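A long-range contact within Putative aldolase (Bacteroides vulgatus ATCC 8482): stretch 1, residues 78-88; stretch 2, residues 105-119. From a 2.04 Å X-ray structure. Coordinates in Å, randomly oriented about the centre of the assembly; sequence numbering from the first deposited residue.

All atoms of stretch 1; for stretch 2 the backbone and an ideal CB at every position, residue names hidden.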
ATOM      1  N   ILE A  78      16.114 -18.326  13.448  1.00  7.36           N
ATOM      2  CA  ILE A  78      15.431 -19.362  12.689  1.00  8.49           C
ATOM      3  C   ILE A  78      14.087 -19.486  13.406  1.00  8.56           C
ATOM      4  O   ILE A  78      13.943 -19.045  14.551  1.00  8.08           O
ATOM      5  CB  ILE A  78      16.179 -20.737  12.690  1.00  9.90           C
ATOM      6  CG1 ILE A  78      16.212 -21.341  14.094  1.00  9.41           C
ATOM      7  CG2 ILE A  78      17.576 -20.572  12.090  1.00  9.77           C
ATOM      8  CD1 ILE A  78      14.976 -22.155  14.435  1.00 11.05           C
HETATM    9  N   MSE A  79      13.104 -20.076  12.741  1.00  8.36           N
HETATM   10  CA  MSE A  79      11.790 -20.220  13.344  1.00  9.04           C
HETATM   11  C   MSE A  79      11.382 -21.674  13.525  1.00 10.60           C
HETATM   12  O   MSE A  79      11.790 -22.548  12.755  1.00  8.98           O
HETATM   13  CB  MSE A  79      10.751 -19.488  12.484  1.00 11.12           C
HETATM   14  CG  MSE A  79       9.309 -19.720  12.898  1.00 12.92           C
HETATM   15 SE   MSE A  79       8.073 -18.561  11.960  1.00 22.56          SE
HETATM   16  CE  MSE A  79       8.199 -17.026  13.140  1.00 15.19           C
ATOM     17  N   LEU A  80      10.583 -21.912  14.561  1.00 10.35           N
ATOM     18  CA  LEU A  80      10.049 -23.231  14.877  1.00 10.60           C
ATOM     19  C   LEU A  80       8.533 -23.096  14.950  1.00 10.14           C
ATOM     20  O   LEU A  80       8.024 -22.124  15.512  1.00 11.20           O
ATOM     21  CB  LEU A  80      10.538 -23.712  16.244  1.00  9.74           C
ATOM     22  CG  LEU A  80      12.002 -24.073  16.478  1.00 10.05           C
ATOM     23  CD1 LEU A  80      12.191 -24.444  17.945  1.00  9.48           C
ATOM     24  CD2 LEU A  80      12.396 -25.236  15.571  1.00  9.00           C
ATOM     25  N   ASN A  81       7.814 -24.054  14.378  1.00  9.82           N
ATOM     26  CA  ASN A  81       6.358 -24.042  14.440  1.00 11.16           C
ATOM     27  C   ASN A  81       5.977 -24.770  15.738  1.00 11.91           C
ATOM     28  O   ASN A  81       6.200 -25.975  15.869  1.00 10.71           O
ATOM     29  CB  ASN A  81       5.758 -24.769  13.231  1.00 11.97           C
ATOM     30  CG  ASN A  81       5.888 -23.971  11.936  1.00 13.51           C
ATOM     31  OD1 ASN A  81       6.053 -24.544  10.858  1.00 13.56           O
ATOM     32  ND2 ASN A  81       5.794 -22.651  12.037  1.00 14.07           N
ATOM     33  N   GLU A  82       5.412 -24.029  16.691  1.00 12.39           N
ATOM     34  CA  GLU A  82       5.013 -24.577  17.989  1.00 12.96           C
ATOM     35  C   GLU A  82       4.140 -25.837  17.892  1.00 13.62           C
ATOM     36  O   GLU A  82       4.376 -26.818  18.597  1.00 12.78           O
ATOM     37  CB  GLU A  82       4.281 -23.495  18.793  1.00 13.37           C
ATOM     38  CG  GLU A  82       4.097 -23.778  20.276  1.00 13.58           C
ATOM     39  CD  GLU A  82       3.004 -24.788  20.556  1.00 16.60           C
ATOM     40  OE1 GLU A  82       1.945 -24.731  19.890  1.00 15.89           O
ATOM     41  OE2 GLU A  82       3.200 -25.630  21.455  1.00 18.02           O
ATOM     42  N   LYS A  83       3.138 -25.814  17.020  1.00 13.23           N
ATOM     43  CA  LYS A  83       2.242 -26.958  16.866  1.00 14.70           C
ATOM     44  C   LYS A  83       2.951 -28.239  16.419  1.00 15.25           C
ATOM     45  O   LYS A  83       2.388 -29.328  16.521  1.00 15.51           O
ATOM     46  CB  LYS A  83       1.129 -26.629  15.866  1.00 15.83           C
ATOM     47  CG  LYS A  83       1.613 -26.430  14.442  1.00 18.12           C
ATOM     48  CD  LYS A  83       0.447 -26.156  13.508  1.00 21.43           C
ATOM     49  CE  LYS A  83       0.910 -26.053  12.062  1.00 23.03           C
ATOM     50  NZ  LYS A  83      -0.222 -25.749  11.146  1.00 24.65           N
ATOM     51  N   ASN A  84       4.176 -28.111  15.921  1.00 15.18           N
ATOM     52  CA  ASN A  84       4.937 -29.270  15.458  1.00 15.30           C
ATOM     53  C   ASN A  84       6.127 -29.578  16.345  1.00 15.25           C
ATOM     54  O   ASN A  84       6.919 -30.459  16.029  1.00 14.83           O
ATOM     55  CB  ASN A  84       5.473 -29.044  14.041  1.00 15.60           C
ATOM     56  CG  ASN A  84       4.378 -28.893  13.018  1.00 17.49           C
ATOM     57  OD1 ASN A  84       3.382 -29.608  13.056  1.00 18.68           O
ATOM     58  ND2 ASN A  84       4.564 -27.968  12.075  1.00 18.55           N
ATOM     59  N   THR A  85       6.262 -28.865  17.454  1.00 16.65           N
ATOM     60  CA  THR A  85       7.415 -29.071  18.316  1.00 16.13           C
ATOM     61  C   THR A  85       7.100 -29.333  19.784  1.00 16.39           C
ATOM     62  O   THR A  85       6.345 -28.594  20.417  1.00 15.59           O
ATOM     63  CB  THR A  85       8.354 -27.849  18.229  1.00 15.58           C
ATOM     64  OG1 THR A  85       8.680 -27.595  16.859  1.00 15.08           O
ATOM     65  CG2 THR A  85       9.628 -28.089  19.009  1.00 16.77           C
ATOM     66  N   THR A  86       7.695 -30.392  20.318  1.00 15.32           N
ATOM     67  CA  THR A  86       7.523 -30.744  21.721  1.00 15.29           C
ATOM     68  C   THR A  86       8.863 -30.486  22.399  1.00 14.50           C
ATOM     69  O   THR A  86       9.900 -30.427  21.738  1.00 12.92           O
ATOM     70  CB  THR A  86       7.175 -32.236  21.912  1.00 15.17           C
ATOM     71  OG1 THR A  86       8.256 -33.037  21.426  1.00 15.76           O
ATOM     72  CG2 THR A  86       5.905 -32.601  21.161  1.00 16.91           C
ATOM     73  N   PRO A  87       8.862 -30.313  23.727  1.00 15.01           N
ATOM     74  CA  PRO A  87      10.143 -30.068  24.399  1.00 15.43           C
ATOM     75  C   PRO A  87      11.159 -31.172  24.078  1.00 15.14           C
ATOM     76  O   PRO A  87      12.363 -30.927  24.015  1.00 15.11           O
ATOM     77  CB  PRO A  87       9.747 -30.021  25.874  1.00 14.33           C
ATOM     78  CG  PRO A  87       8.359 -29.384  25.806  1.00 13.56           C
ATOM     79  CD  PRO A  87       7.727 -30.140  24.658  1.00 14.01           C
ATOM     80  N   GLU A  88      10.658 -32.381  23.850  1.00 16.73           N
ATOM     81  CA  GLU A  88      11.509 -33.519  23.526  1.00 18.91           C
ATOM     82  C   GLU A  88      12.201 -33.386  22.162  1.00 19.60           C
ATOM     83  O   GLU A  88      13.210 -34.045  21.912  1.00 20.51           O
ATOM     84  CB  GLU A  88      10.684 -34.814  23.554  1.00 21.62           C
ATOM     85  CG  GLU A  88      10.162 -35.219  24.940  1.00 24.27           C
ATOM     86  CD  GLU A  88       9.188 -34.217  25.547  1.00 26.41           C
ATOM     87  OE1 GLU A  88       8.175 -33.886  24.891  1.00 29.31           O
ATOM     88  OE2 GLU A  88       9.432 -33.766  26.688  1.00 26.14           O
ATOM     89  N   UNK A 105      12.720 -18.071  17.035  1.00  9.46           N
ATOM     90  CA  UNK A 105      11.373 -17.518  17.071  1.00  9.67           C
ATOM     91  C   UNK A 105      10.399 -18.674  16.979  1.00  9.84           C
ATOM     92  O   UNK A 105      10.655 -19.651  16.280  1.00  9.99           O
ATOM     93  CB  UNK A 105      11.145 -16.508  15.944  1.00  9.67           C
ATOM     94  N   UNK A 106       9.285 -18.556  17.690  1.00 10.51           N
ATOM     95  CA  UNK A 106       8.273 -19.602  17.713  1.00 12.48           C
ATOM     96  C   UNK A 106       6.961 -19.104  17.121  1.00 11.85           C
ATOM     97  O   UNK A 106       6.419 -18.101  17.579  1.00 13.85           O
ATOM     98  CB  UNK A 106       8.053 -20.100  19.143  1.00 12.48           C
ATOM     99  N   UNK A 107       6.459 -19.792  16.098  1.00 10.76           N
ATOM    100  CA  UNK A 107       5.181 -19.416  15.492  1.00 10.10           C
ATOM    101  C   UNK A 107       4.138 -20.030  16.408  1.00 10.35           C
ATOM    102  O   UNK A 107       4.030 -21.249  16.504  1.00 11.33           O
ATOM    103  CB  UNK A 107       5.043 -19.895  14.045  1.00 10.10           C
ATOM    104  N   UNK A 108       3.365 -19.173  17.067  1.00 12.19           N
ATOM    105  CA  UNK A 108       2.368 -19.616  18.035  1.00 11.20           C
ATOM    106  C   UNK A 108       0.925 -19.183  17.803  1.00 12.21           C
ATOM    107  O   UNK A 108       0.648 -18.025  17.480  1.00 10.81           O
ATOM    108  CB  UNK A 108       2.792 -19.123  19.420  1.00 11.20           C
ATOM    109  N   UNK A 109       0.007 -20.127  17.989  1.00 12.57           N
ATOM    110  CA  UNK A 109      -1.418 -19.842  17.890  1.00 15.14           C
ATOM    111  C   UNK A 109      -1.757 -19.488  19.340  1.00 15.32           C
ATOM    112  O   UNK A 109      -1.502 -20.288  20.242  1.00 14.65           O
ATOM    113  CB  UNK A 109      -2.241 -21.004  17.331  1.00 15.14           C
ATOM    114  N   UNK A 110      -2.321 -18.288  19.582  1.00 15.98           N
ATOM    115  CA  UNK A 110      -2.690 -17.821  20.930  1.00 16.82           C
ATOM    116  C   UNK A 110      -3.381 -18.862  21.817  1.00 17.46           C
ATOM    117  O   UNK A 110      -3.300 -18.808  23.046  1.00 15.63           O
ATOM    118  CB  UNK A 110      -3.611 -16.606  20.801  1.00 16.82           C
ATOM    119  N   UNK A 111      -4.055 -19.808  21.177  1.00 19.45           N
ATOM    120  CA  UNK A 111      -4.749 -20.893  21.864  1.00 21.29           C
ATOM    121  C   UNK A 111      -3.767 -21.801  22.619  1.00 19.80           C
ATOM    122  O   UNK A 111      -4.124 -22.414  23.629  1.00 20.53           O
ATOM    123  CB  UNK A 111      -5.559 -21.715  20.860  1.00 21.29           C
ATOM    124  N   UNK A 112      -2.532 -21.866  22.127  1.00 17.64           N
ATOM    125  CA  UNK A 112      -1.481 -22.704  22.708  1.00 16.53           C
ATOM    126  C   UNK A 112      -0.363 -21.918  23.401  1.00 15.77           C
ATOM    127  O   UNK A 112       0.758 -22.413  23.530  1.00 15.39           O
ATOM    128  CB  UNK A 112      -0.870 -23.579  21.611  1.00 16.53           C
ATOM    129  N   UNK A 113      -0.660 -20.706  23.849  1.00 15.46           N
ATOM    130  CA  UNK A 113       0.348 -19.879  24.503  1.00 16.69           C
ATOM    131  C   UNK A 113       1.011 -20.563  25.708  1.00 17.88           C
ATOM    132  O   UNK A 113       2.235 -20.522  25.848  1.00 18.20           O
ATOM    133  CB  UNK A 113      -0.290 -18.563  24.952  1.00 16.69           C
ATOM    134  N   UNK A 114       0.218 -21.203  26.567  1.00 17.48           N
ATOM    135  CA  UNK A 114       0.780 -21.868  27.740  1.00 18.40           C
ATOM    136  C   UNK A 114       1.733 -23.002  27.374  1.00 17.88           C
ATOM    137  O   UNK A 114       2.757 -23.191  28.025  1.00 16.83           O
ATOM    138  CB  UNK A 114      -0.349 -22.411  28.618  1.00 18.40           C
ATOM    139  N   UNK A 115       1.399 -23.760  26.334  1.00 17.63           N
ATOM    140  CA  UNK A 115       2.254 -24.861  25.903  1.00 16.90           C
ATOM    141  C   UNK A 115       3.532 -24.281  25.296  1.00 15.90           C
ATOM    142  O   UNK A 115       4.619 -24.844  25.443  1.00 15.24           O
ATOM    143  CB  UNK A 115       1.530 -25.761  24.900  1.00 16.90           C
ATOM    144  N   UNK A 116       3.395 -23.146  24.618  1.00 15.01           N
ATOM    145  CA  UNK A 116       4.543 -22.487  23.996  1.00 14.65           C
ATOM    146  C   UNK A 116       5.507 -21.956  25.058  1.00 14.13           C
ATOM    147  O   UNK A 116       6.721 -21.923  24.840  1.00 13.94           O
ATOM    148  CB  UNK A 116       4.076 -21.347  23.089  1.00 14.65           C
ATOM    149  N   UNK A 117       4.966 -21.545  26.205  1.00 14.05           N
ATOM    150  CA  UNK A 117       5.796 -21.026  27.293  1.00 13.98           C
ATOM    151  C   UNK A 117       6.707 -22.122  27.843  1.00 14.19           C
ATOM    152  O   UNK A 117       7.839 -21.857  28.251  1.00 13.49           O
ATOM    153  CB  UNK A 117       4.921 -20.455  28.410  1.00 13.98           C
ATOM    154  N   UNK A 118       6.199 -23.351  27.848  1.00 14.44           N
ATOM    155  CA  UNK A 118       6.958 -24.503  28.313  1.00 14.96           C
ATOM    156  C   UNK A 118       8.126 -24.711  27.352  1.00 14.86           C
ATOM    157  O   UNK A 118       9.257 -24.965  27.763  1.00 12.87           O
ATOM    158  CB  UNK A 118       6.080 -25.753  28.402  1.00 14.96           C
ATOM    159  N   UNK A 119       7.833 -24.603  26.062  1.00 16.28           N
ATOM    160  CA  UNK A 119       8.842 -24.771  25.024  1.00 17.14           C
ATOM    161  C   UNK A 119       9.885 -23.662  25.155  1.00 17.19           C
ATOM    162  O   UNK A 119      11.094 -23.928  25.202  1.00 18.50           O
ATOM    163  CB  UNK A 119       8.204 -24.758  23.633  1.00 17.14           C
TER

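Position 105 lies in a strand that runs parallel to strand 78-81: its N donates to I78 O (2.9 Å) and its O accepts from L80 N (2.8 Å). Its CB leaves on the face of the sheet that carries M79, and the ideal CB lies 4.1 Å from M79 CE. Any side chain with an aliphatic beginning would suit. It is R105, whose CB packs on M79 CE (4.1 Å) while the chain leads away to hydrogen bonds elsewhere in the structure.

Position 106 turns to the other face, beside L80, its ideal CB 5.1 Å from E82 CB. A medium-sized apolar residue, beta-branched or not, would fit. I106 places CG2 3.6 Å from E82 CB, covering the start of that acid's stem.

At 107 the backbone again makes two bonds: N to L80 O (2.9 Å), and O from E82 N (3.1 Å). The ideal CB already lies 3.5 Å from N81 ND2 and 3.9 Å from M79 SE, so a small residue is the natural reading. A107 touches both, its CB 3.4 Å from N81 ND2 and 4.0 Å from M79 SE. A water links its O (2.7 Å) to K83 N (3.2 Å).

At position 108 CA-to-CB points sideways, the ideal CB 4.7 Å from E82 CB; an apolar branch could reach it. I108 does so with CG1, 4.1 Å from E82 CB.

Positions 109, 110, 111, 113, 114 and 117 find nothing of stretch 1 within 5.5 Å of the ideal CB, so it sets no choice there. They are D109, P110, Q111, I113, D114 and I117; D109 OD1 accepts from Q111 N (2.9 Å), within the turn.

Position 112 points toward E82, its ideal CB 3.5 Å from E82 OE1. A short polar residue suits a carboxylate and the start of a helix. N112 meets it through water: one molecule donates to E82 OE1 (2.7 Å) and N112 OD1 (3.0 Å).

At 115, CB faces the same carboxylate, 3.8 Å from E82 OE2, so lysine or arginine would answer its charge. R115 does, in a salt bridge with NH1 2.9 Å from E82 OE1.

The ideal CB of position 116 lies 3.7 Å from E82 CG, which favours something small. A116 sets its CB against that methylene.

Position 118 points toward stretch 1, its ideal CB 5.0 Å from P87 CG; several apolar residues would do. V118 CG1 closes to 3.9 Å from P87 CG.

Position 119 faces a hollow among E82, T85 and P87, with no stretch 1 atom nearer than 5.1 Å to the ideal CB. A long, branched apolar residue fits. L119 reaches T85 CG2 with CD1 (3.8 Å) and E82 CG with CD2 (4.3 Å).

Stretch 2, residues 105-119: RIAIDPQNIDRAIVL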
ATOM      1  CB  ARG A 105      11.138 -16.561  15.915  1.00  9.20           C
ATOM      2  CG  ARG A 105      12.019 -15.340  15.938  1.00 10.79           C
ATOM      3  CD  ARG A 105      11.712 -14.516  14.718  1.00 14.15           C
ATOM      4  NE  ARG A 105      10.922 -13.346  15.026  1.00 11.69           N
ATOM      5  CZ  ARG A 105      10.234 -12.655  14.127  1.00 10.05           C
ATOM      6  NH1 ARG A 105      10.218 -13.025  12.854  1.00 12.25           N
ATOM      7  NH2 ARG A 105       9.604 -11.560  14.501  1.00 12.55           N
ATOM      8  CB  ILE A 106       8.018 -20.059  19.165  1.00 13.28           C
ATOM      9  CG1 ILE A 106       9.358 -20.391  19.837  1.00 14.59           C
ATOM     10  CG2 ILE A 106       7.088 -21.262  19.181  1.00 13.77           C
ATOM     11  CD1 ILE A 106       9.267 -20.659  21.330  1.00 13.08           C
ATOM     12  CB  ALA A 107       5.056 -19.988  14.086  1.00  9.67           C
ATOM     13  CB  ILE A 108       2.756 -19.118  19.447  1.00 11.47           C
ATOM     14  CG1 ILE A 108       4.208 -19.493  19.754  1.00 10.57           C
ATOM     15  CG2 ILE A 108       1.808 -19.700  20.489  1.00 12.81           C
ATOM     16  CD1 ILE A 108       4.776 -18.793  20.971  1.00 11.17           C
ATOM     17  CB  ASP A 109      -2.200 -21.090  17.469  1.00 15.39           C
ATOM     18  CG  ASP A 109      -3.707 -20.854  17.423  1.00 16.23           C
ATOM     19  OD1 ASP A 109      -4.232 -20.117  18.283  1.00 16.58           O
ATOM     20  OD2 ASP A 109      -4.371 -21.423  16.534  1.00 16.97           O
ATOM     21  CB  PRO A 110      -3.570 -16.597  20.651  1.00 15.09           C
ATOM     22  CG  PRO A 110      -4.098 -16.849  19.276  1.00 16.68           C
ATOM     23  CD  PRO A 110      -2.895 -17.403  18.557  1.00 14.42           C
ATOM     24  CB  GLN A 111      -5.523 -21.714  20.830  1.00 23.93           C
ATOM     25  CG  GLN A 111      -6.014 -23.072  21.304  1.00 29.31           C
ATOM     26  CD  GLN A 111      -7.477 -23.070  21.684  1.00 31.78           C
ATOM     27  OE1 GLN A 111      -8.321 -22.533  20.961  1.00 35.15           O
ATOM     28  NE2 GLN A 111      -7.791 -23.689  22.812  1.00 31.75           N
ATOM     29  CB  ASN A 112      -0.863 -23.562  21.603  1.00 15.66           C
ATOM     30  CG  ASN A 112      -1.898 -24.341  20.832  1.00 17.25           C
ATOM     31  OD1 ASN A 112      -1.888 -24.357  19.599  1.00 18.12           O
ATOM     32  ND2 ASN A 112      -2.801 -24.994  21.550  1.00 15.12           N
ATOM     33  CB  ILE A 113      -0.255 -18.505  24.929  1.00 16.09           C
ATOM     34  CG1 ILE A 113       0.865 -17.532  25.308  1.00 14.78           C
ATOM     35  CG2 ILE A 113      -1.234 -18.684  26.075  1.00 17.32           C
ATOM     36  CD1 ILE A 113       1.773 -17.177  24.141  1.00 10.98           C
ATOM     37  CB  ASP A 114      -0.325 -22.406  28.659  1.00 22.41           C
ATOM     38  CG  ASP A 114      -1.043 -21.302  29.429  1.00 25.80           C
ATOM     39  OD1 ASP A 114      -0.380 -20.337  29.866  1.00 29.95           O
ATOM     40  OD2 ASP A 114      -2.274 -21.408  29.616  1.00 30.19           O
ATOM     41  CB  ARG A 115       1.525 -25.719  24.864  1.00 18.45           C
ATOM     42  CG  ARG A 115       2.186 -27.056  24.586  1.00 20.93           C
ATOM     43  CD  ARG A 115       1.887 -27.513  23.167  1.00 23.71           C
ATOM     44  NE  ARG A 115       0.462 -27.636  22.905  1.00 23.38           N
ATOM     45  CZ  ARG A 115      -0.098 -27.472  21.710  1.00 25.56           C
ATOM     46  NH1 ARG A 115       0.646 -27.165  20.654  1.00 25.71           N
ATOM     47  NH2 ARG A 115      -1.404 -27.638  21.562  1.00 27.78           N
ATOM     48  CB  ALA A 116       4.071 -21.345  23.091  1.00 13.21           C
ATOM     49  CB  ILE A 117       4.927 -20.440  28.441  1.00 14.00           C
ATOM     50  CG1 ILE A 117       4.209 -19.182  27.944  1.00 13.53           C
ATOM     51  CG2 ILE A 117       5.804 -20.125  29.664  1.00 12.15           C
ATOM     52  CD1 ILE A 117       3.226 -18.588  28.932  1.00 13.92           C
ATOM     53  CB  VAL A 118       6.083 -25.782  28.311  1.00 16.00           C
ATOM     54  CG1 VAL A 118       6.949 -27.005  28.589  1.00 15.45           C
ATOM     55  CG2 VAL A 118       4.959 -25.653  29.348  1.00 15.58           C
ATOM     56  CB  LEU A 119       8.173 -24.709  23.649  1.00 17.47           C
ATOM     57  CG  LEU A 119       8.977 -25.121  22.416  1.00 18.59           C
ATOM     58  CD1 LEU A 119       9.372 -26.589  22.530  1.00 17.93           C
ATOM     59  CD2 LEU A 119       8.132 -24.893  21.165  1.00 15.89           C
TER
HETATM   60  O   HOH W   1       0.491 -23.124  18.223  1.00 12.38           O
HETATM   61  O   HOH W   2       2.394 -23.131  15.540  1.00 15.96           O
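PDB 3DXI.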